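Local structure of hemolysin BL lytic component L1 (Bacillus cereus, 7NMQ) at residues E112-L117 / T319-N324; P75-T80 / L302-I307. The protein serves as lytic component L1 of haemolysin BL, an alpha-helical pore-forming enterotoxin, and probably acts on target-cell membranes together with its partner components. One frame throughout, in Å; residues are numbered along the deposited sequence.

Overall arrangement
Both contacts seat other helices of the elongated bundle on helix 275-325, at two levels along its length. In contact 2 (75-80 with 302-307) the neighbour is helix 45-103, running in roughly the same direction; in contact 1 (112-117 with 319-324) it is the next helix in the chain, 107-154, running back the other way. Contact 2 is fully buried, its centre about 10 Å from the centre of the chain. The centre of contact 1 lies about 34 Å from it; this contact is partly buried and has a 1,2-ethanediol molecule beside it. The centres of the two contacts are about 25 Å apart and their nearest atoms about 13 Å, so they do not touch.

Contact 1. Residues E112-L117 / T319-N324; sequences EGINDL and TDLLDN. With EDO (1,2-ethanediol), chain F.
The flat carboxamide of Asn115 has a 1,2-ethanediol off to one side of its plane, raised above it and beyond its edge, and a methyl of Leu322 beyond its oxygen, displaced to the other side of the amide plane. That methyl, Leu322 CD2, is 3.8 Å from Asn115 OD1. The setting is an antiparallel helix pair in the long helical bundle of this ClyA-like toxin: helices 107-154 and 275-325, whose axes here come within 9.6 Å at 155° between their directions. The diol, probably from the crystallisation liquor, gives a hydrogen bond from its O2 to Asn115 OD1 (3.1 Å), arriving well above the plane, and a weak one from O1 to the same oxygen. Thr119 OG1 also holds the diol. An asparagine suits this partly exposed border, because its amide can meet polar molecules while its oxygen rests against a leucine.

Deeper in, the contact is aliphatic and has no hydrogen bond between the segments. Ile114 faces Leu322, their CA atoms being the nearest pair, 6.4 Å apart, and its two branches divide the work. With CG1 beside the backbone N (chi1 -65°), CG2 stands anti to that nitrogen and meets Leu322 CB at 4.1 Å, the two side chains lying alongside each other and pointing opposite ways. A beta-branched residue can thus cover two partners at once. Leu321 also touches Tyr3 and Leu5 of the N-terminal segment, and Leu322 also touches Lys111 and Ile118. The side chains of Ile114 and Leu321 meet nearly perpendicular, with Ile114 CD1, at the end of the other branch, 3.8 Å from Leu321 CD2.

Contact 2. Residues P75-T80 / L302-I307; sequences PQIQKT and LSLTNI
Helices 75-80 and 302-307 run in roughly the same direction, 29° apart, with their axes 12.0 Å from each other and the nearest CA atoms, those of Ile77 and Leu304, separated by 8.2 Å. Across so wide a spacing Leu304 reaches over from its helix. Its CG lies anti to the carbonyl carbon (chi1 -77°); the chain runs on extended to CD1, with CD2 branching beside it, and both methyls reach the facing helix. Leu304 CD2 touches Thr80 CG2 at 3.8 Å, and Leu304 CD1 meets Ile77 CG1 at 4.1 Å. One leucine therefore spans two positions three residues, about one turn, apart, Ile77 and Thr80. This is apolar core packing within the elongated helical bundle, where helices 45-103 and 275-325 have other helices beside them: Leu304 also rests on Leu135 of helix 107-154, while Ile77 touches Thr17 and Ile307 touches Ala13, both of helix 10-33. Helix 45-103 is kinked at Pro75, whose nitrogen has no N-H to bond the preceding turn. Threonine suits a buried site between aliphatic neighbours because its methyl can serve as an apolar surface. In Thr80 that methyl stands anti to the backbone nitrogen and is shared by two partners, its second being a beta-branch methyl: Thr80 CG2 lies 4.0 Å from Ile307 CG2.

Contact 1. Residues E112-L117 / T319-N324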
loop_
_atom_site.group_PDB
_atom_site.type_symbol
_atom_site.label_atom_id
_atom_site.label_comp_id
_atom_site.label_asym_id
_atom_site.label_seq_id
_atom_site.Cartn_x
_atom_site.Cartn_y
_atom_site.Cartn_z
ATOM N N GLU A 112 25.323 6.327 -27.363
ATOM C CA GLU A 112 24.175 5.512 -27.817
ATOM C C GLU A 112 23.659 4.688 -26.630
ATOM O O GLU A 112 22.432 4.575 -26.470
ATOM C CB GLU A 112 24.579 4.619 -28.973
ATOM C CG GLU A 112 23.378 4.084 -29.719
ATOM C CD GLU A 112 22.671 5.107 -30.597
ATOM O OE1 GLU A 112 23.228 6.211 -30.860
ATOM O OE2 GLU A 112 21.603 4.771 -31.078
ATOM N N GLY A 113 24.553 4.097 -25.844
ATOM C CA GLY A 113 24.184 3.291 -24.664
ATOM C C GLY A 113 23.445 4.137 -23.659
ATOM O O GLY A 113 22.359 3.756 -23.162
ATOM N N ILE A 114 23.985 5.316 -23.376
ATOM C CA ILE A 114 23.335 6.202 -22.370
ATOM C C ILE A 114 21.989 6.651 -22.917
ATOM O O ILE A 114 21.022 6.693 -22.130
ATOM C CB ILE A 114 24.272 7.374 -22.031
ATOM C CG1 ILE A 114 25.540 6.884 -21.331
ATOM C CG2 ILE A 114 23.537 8.439 -21.256
ATOM C CD1 ILE A 114 25.346 6.234 -20.007
ATOM N N ASN A 115 21.904 6.973 -24.199
ATOM C CA ASN A 115 20.606 7.367 -24.795
ATOM C C ASN A 115 19.570 6.240 -24.649
ATOM O O ASN A 115 18.407 6.550 -24.395
ATOM C CB ASN A 115 20.766 7.811 -26.249
ATOM C CG ASN A 115 19.558 8.584 -26.702
ATOM O OD1 ASN A 115 19.269 9.630 -26.134
ATOM N ND2 ASN A 115 18.801 8.007 -27.615
ATOM N N ASP A 116 19.958 5.012 -24.853
ATOM C CA ASP A 116 19.009 3.874 -24.724
ATOM C C ASP A 116 18.499 3.810 -23.284
ATOM O O ASP A 116 17.312 3.534 -23.060
ATOM C CB ASP A 116 19.636 2.525 -25.037
ATOM C CG ASP A 116 19.910 2.306 -26.498
ATOM O OD1 ASP A 116 19.496 3.170 -27.338
ATOM O OD2 ASP A 116 20.528 1.258 -26.804
ATOM N N LEU A 117 19.381 4.025 -22.314
ATOM C CA LEU A 117 18.962 3.981 -20.894
ATOM C C LEU A 117 18.028 5.161 -20.624
ATOM O O LEU A 117 17.028 4.949 -19.900
ATOM C CB LEU A 117 20.198 3.986 -19.992
ATOM C CG LEU A 117 21.009 2.699 -20.088
ATOM C CD1 LEU A 117 22.343 2.845 -19.382
ATOM C CD2 LEU A 117 20.265 1.506 -19.516
ATOM N N THR A 319 21.005 12.624 -18.819
ATOM C CA THR A 319 21.047 13.578 -19.959
ATOM C C THR A 319 22.216 14.544 -19.784
ATOM O O THR A 319 22.836 14.851 -20.770
ATOM C CB THR A 319 19.719 14.311 -20.079
ATOM O OG1 THR A 319 18.678 13.339 -20.276
ATOM C CG2 THR A 319 19.711 15.275 -21.237
ATOM N N ASP A 320 22.567 14.897 -18.565
ATOM C CA ASP A 320 23.768 15.715 -18.287
ATOM C C ASP A 320 25.017 14.957 -18.780
ATOM O O ASP A 320 25.859 15.554 -19.473
ATOM C CB ASP A 320 23.882 16.040 -16.807
ATOM C CG ASP A 320 24.970 17.027 -16.508
ATOM O OD1 ASP A 320 24.948 18.128 -17.100
ATOM O OD2 ASP A 320 25.860 16.645 -15.741
ATOM N N LEU A 321 25.143 13.664 -18.474
ATOM C CA LEU A 321 26.276 12.870 -18.989
ATOM C C LEU A 321 26.226 12.874 -20.511
ATOM O O LEU A 321 27.260 13.141 -21.172
ATOM C CB LEU A 321 26.210 11.449 -18.426
ATOM C CG LEU A 321 27.289 10.491 -18.963
ATOM C CD1 LEU A 321 28.701 11.076 -18.834
ATOM C CD2 LEU A 321 27.174 9.125 -18.277
ATOM N N LEU A 322 25.079 12.534 -21.098
ATOM C CA LEU A 322 24.978 12.424 -22.565
ATOM C C LEU A 322 25.450 13.734 -23.192
ATOM O O LEU A 322 26.246 13.691 -24.148
ATOM C CB LEU A 322 23.509 12.146 -22.900
ATOM C CG LEU A 322 23.230 12.035 -24.384
ATOM C CD1 LEU A 322 23.852 10.780 -24.956
ATOM C CD2 LEU A 322 21.738 12.066 -24.640
ATOM N N ASP A 323 25.004 14.856 -22.664
ATOM C CA ASP A 323 25.263 16.169 -23.295
ATOM C C ASP A 323 26.721 16.582 -23.141
ATOM O O ASP A 323 27.161 17.362 -23.933
ATOM C CB ASP A 323 24.395 17.242 -22.645
ATOM C CG ASP A 323 22.944 17.172 -23.052
ATOM O OD1 ASP A 323 22.652 16.391 -24.004
ATOM O OD2 ASP A 323 22.106 17.857 -22.391
ATOM N N ASN A 324 27.409 16.085 -22.129
ATOM C CA ASN A 324 28.788 16.479 -21.797
ATOM C C ASN A 324 29.796 15.628 -22.555
ATOM O O ASN A 324 30.935 16.063 -22.643
ATOM C CB ASN A 324 29.047 16.270 -20.313
ATOM C CG ASN A 324 28.403 17.291 -19.411
ATOM O OD1 ASN A 324 27.664 18.190 -19.850
ATOM N ND2 ASN A 324 28.646 17.124 -18.122
HETATM C C1 EDO F . 15.383 10.971 -25.331
HETATM O O1 EDO F . 16.648 11.320 -24.782
HETATM C C2 EDO F . 15.187 9.497 -25.424
HETATM O O2 EDO F . 16.400 8.763 -25.392
#

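Contact 2. Residues P75-T80 / L302-I307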
loop_
_atom_site.group_PDB
_atom_site.type_symbol
_atom_site.label_atom_id
_atom_site.label_comp_id
_atom_site.label_asym_id
_atom_site.label_seq_id
_atom_site.Cartn_x
_atom_site.Cartn_y
_atom_site.Cartn_z
ATOM N N PRO A 75 -2.086 -4.759 -9.785
ATOM C CA PRO A 75 -1.108 -5.155 -10.799
ATOM C C PRO A 75 -0.467 -3.970 -11.511
ATOM O O PRO A 75 0.668 -4.116 -11.927
ATOM C CB PRO A 75 -1.895 -5.993 -11.805
ATOM C CG PRO A 75 -3.074 -6.501 -11.011
ATOM C CD PRO A 75 -3.355 -5.492 -9.929
ATOM N N GLN A 76 -1.151 -2.851 -11.649
ATOM C CA GLN A 76 -0.523 -1.666 -12.262
ATOM C C GLN A 76 0.552 -1.075 -11.353
ATOM O O GLN A 76 1.617 -0.614 -11.878
ATOM C CB GLN A 76 -1.530 -0.583 -12.614
ATOM C CG GLN A 76 -2.491 -0.988 -13.708
ATOM C CD GLN A 76 -3.051 0.253 -14.374
ATOM O OE1 GLN A 76 -2.570 1.385 -14.210
ATOM N NE2 GLN A 76 -4.058 0.041 -15.170
ATOM N N ILE A 77 0.341 -1.069 -10.052
ATOM C CA ILE A 77 1.398 -0.651 -9.109
ATOM C C ILE A 77 2.530 -1.666 -9.158
ATOM O O ILE A 77 3.725 -1.249 -9.134
ATOM C CB ILE A 77 0.858 -0.463 -7.682
ATOM C CG1 ILE A 77 -0.216 0.610 -7.640
ATOM C CG2 ILE A 77 1.983 -0.120 -6.728
ATOM C CD1 ILE A 77 -0.781 0.846 -6.284
ATOM N N GLN A 78 2.217 -2.947 -9.179
ATOM C CA GLN A 78 3.275 -3.989 -9.262
ATOM C C GLN A 78 4.105 -3.809 -10.537
ATOM O O GLN A 78 5.336 -4.078 -10.474
ATOM C CB GLN A 78 2.642 -5.371 -9.234
ATOM C CG GLN A 78 2.061 -5.662 -7.864
ATOM C CD GLN A 78 1.220 -6.906 -7.834
ATOM O OE1 GLN A 78 0.609 -7.268 -8.827
ATOM N NE2 GLN A 78 1.130 -7.521 -6.664
ATOM N N LYS A 79 3.506 -3.402 -11.653
ATOM C CA LYS A 79 4.266 -3.185 -12.924
ATOM C C LYS A 79 5.249 -2.037 -12.687
ATOM O O LYS A 79 6.326 -2.059 -13.334
ATOM C CB LYS A 79 3.332 -2.901 -14.092
ATOM C CG LYS A 79 3.972 -2.621 -15.431
ATOM C CD LYS A 79 4.710 -3.760 -15.997
ATOM C CE LYS A 79 4.911 -3.625 -17.494
ATOM N NZ LYS A 79 5.518 -2.322 -17.868
ATOM N N THR A 80 4.927 -1.038 -11.883
ATOM C CA THR A 80 5.852 0.084 -11.577
ATOM C C THR A 80 7.123 -0.533 -10.975
ATOM O O THR A 80 8.237 -0.117 -11.256
ATOM C CB THR A 80 5.158 1.088 -10.644
ATOM O OG1 THR A 80 3.927 1.484 -11.266
ATOM C CG2 THR A 80 6.051 2.270 -10.342
ATOM N N LEU A 302 0.743 9.425 -3.515
ATOM C CA LEU A 302 1.902 10.262 -3.103
ATOM C C LEU A 302 3.190 9.486 -3.340
ATOM O O LEU A 302 4.164 10.039 -3.858
ATOM C CB LEU A 302 1.818 10.638 -1.628
ATOM C CG LEU A 302 0.841 11.725 -1.272
ATOM C CD1 LEU A 302 0.893 11.963 0.226
ATOM C CD2 LEU A 302 1.111 12.998 -2.019
ATOM N N SER A 303 3.226 8.205 -3.005
ATOM C CA SER A 303 4.463 7.395 -3.115
ATOM C C SER A 303 4.800 7.130 -4.588
ATOM O O SER A 303 6.006 7.066 -4.941
ATOM C CB SER A 303 4.366 6.146 -2.311
ATOM O OG SER A 303 4.309 6.472 -0.940
ATOM N N LEU A 304 3.805 6.979 -5.446
ATOM C CA LEU A 304 4.078 6.814 -6.889
ATOM C C LEU A 304 4.519 8.144 -7.490
ATOM O O LEU A 304 5.322 8.118 -8.422
ATOM C CB LEU A 304 2.821 6.280 -7.555
ATOM C CG LEU A 304 2.573 4.810 -7.332
ATOM C CD1 LEU A 304 1.232 4.471 -7.882
ATOM C CD2 LEU A 304 3.615 3.969 -7.969
ATOM N N THR A 305 3.969 9.255 -7.027
ATOM C CA THR A 305 4.417 10.600 -7.468
ATOM C C THR A 305 5.898 10.740 -7.128
ATOM O O THR A 305 6.661 11.262 -7.968
ATOM C CB THR A 305 3.536 11.685 -6.847
ATOM O OG1 THR A 305 2.207 11.509 -7.348
ATOM C CG2 THR A 305 4.000 13.082 -7.189
ATOM N N ASN A 306 6.322 10.221 -5.995
ATOM C CA ASN A 306 7.747 10.298 -5.596
ATOM C C ASN A 306 8.567 9.424 -6.549
ATOM O O ASN A 306 9.623 9.861 -7.000
ATOM C CB ASN A 306 7.961 9.887 -4.149
ATOM C CG ASN A 306 9.375 10.147 -3.703
ATOM O OD1 ASN A 306 9.922 11.232 -3.932
ATOM N ND2 ASN A 306 10.003 9.136 -3.149
ATOM N N ILE A 307 8.074 8.241 -6.903
ATOM C CA ILE A 307 8.773 7.351 -7.871
ATOM C C ILE A 307 8.905 8.097 -9.192
ATOM O O ILE A 307 10.001 8.086 -9.798
ATOM C CB ILE A 307 8.076 5.992 -8.042
ATOM C CG1 ILE A 307 8.223 5.187 -6.743
ATOM C CG2 ILE A 307 8.568 5.213 -9.253
ATOM C CD1 ILE A 307 7.502 3.860 -6.725
#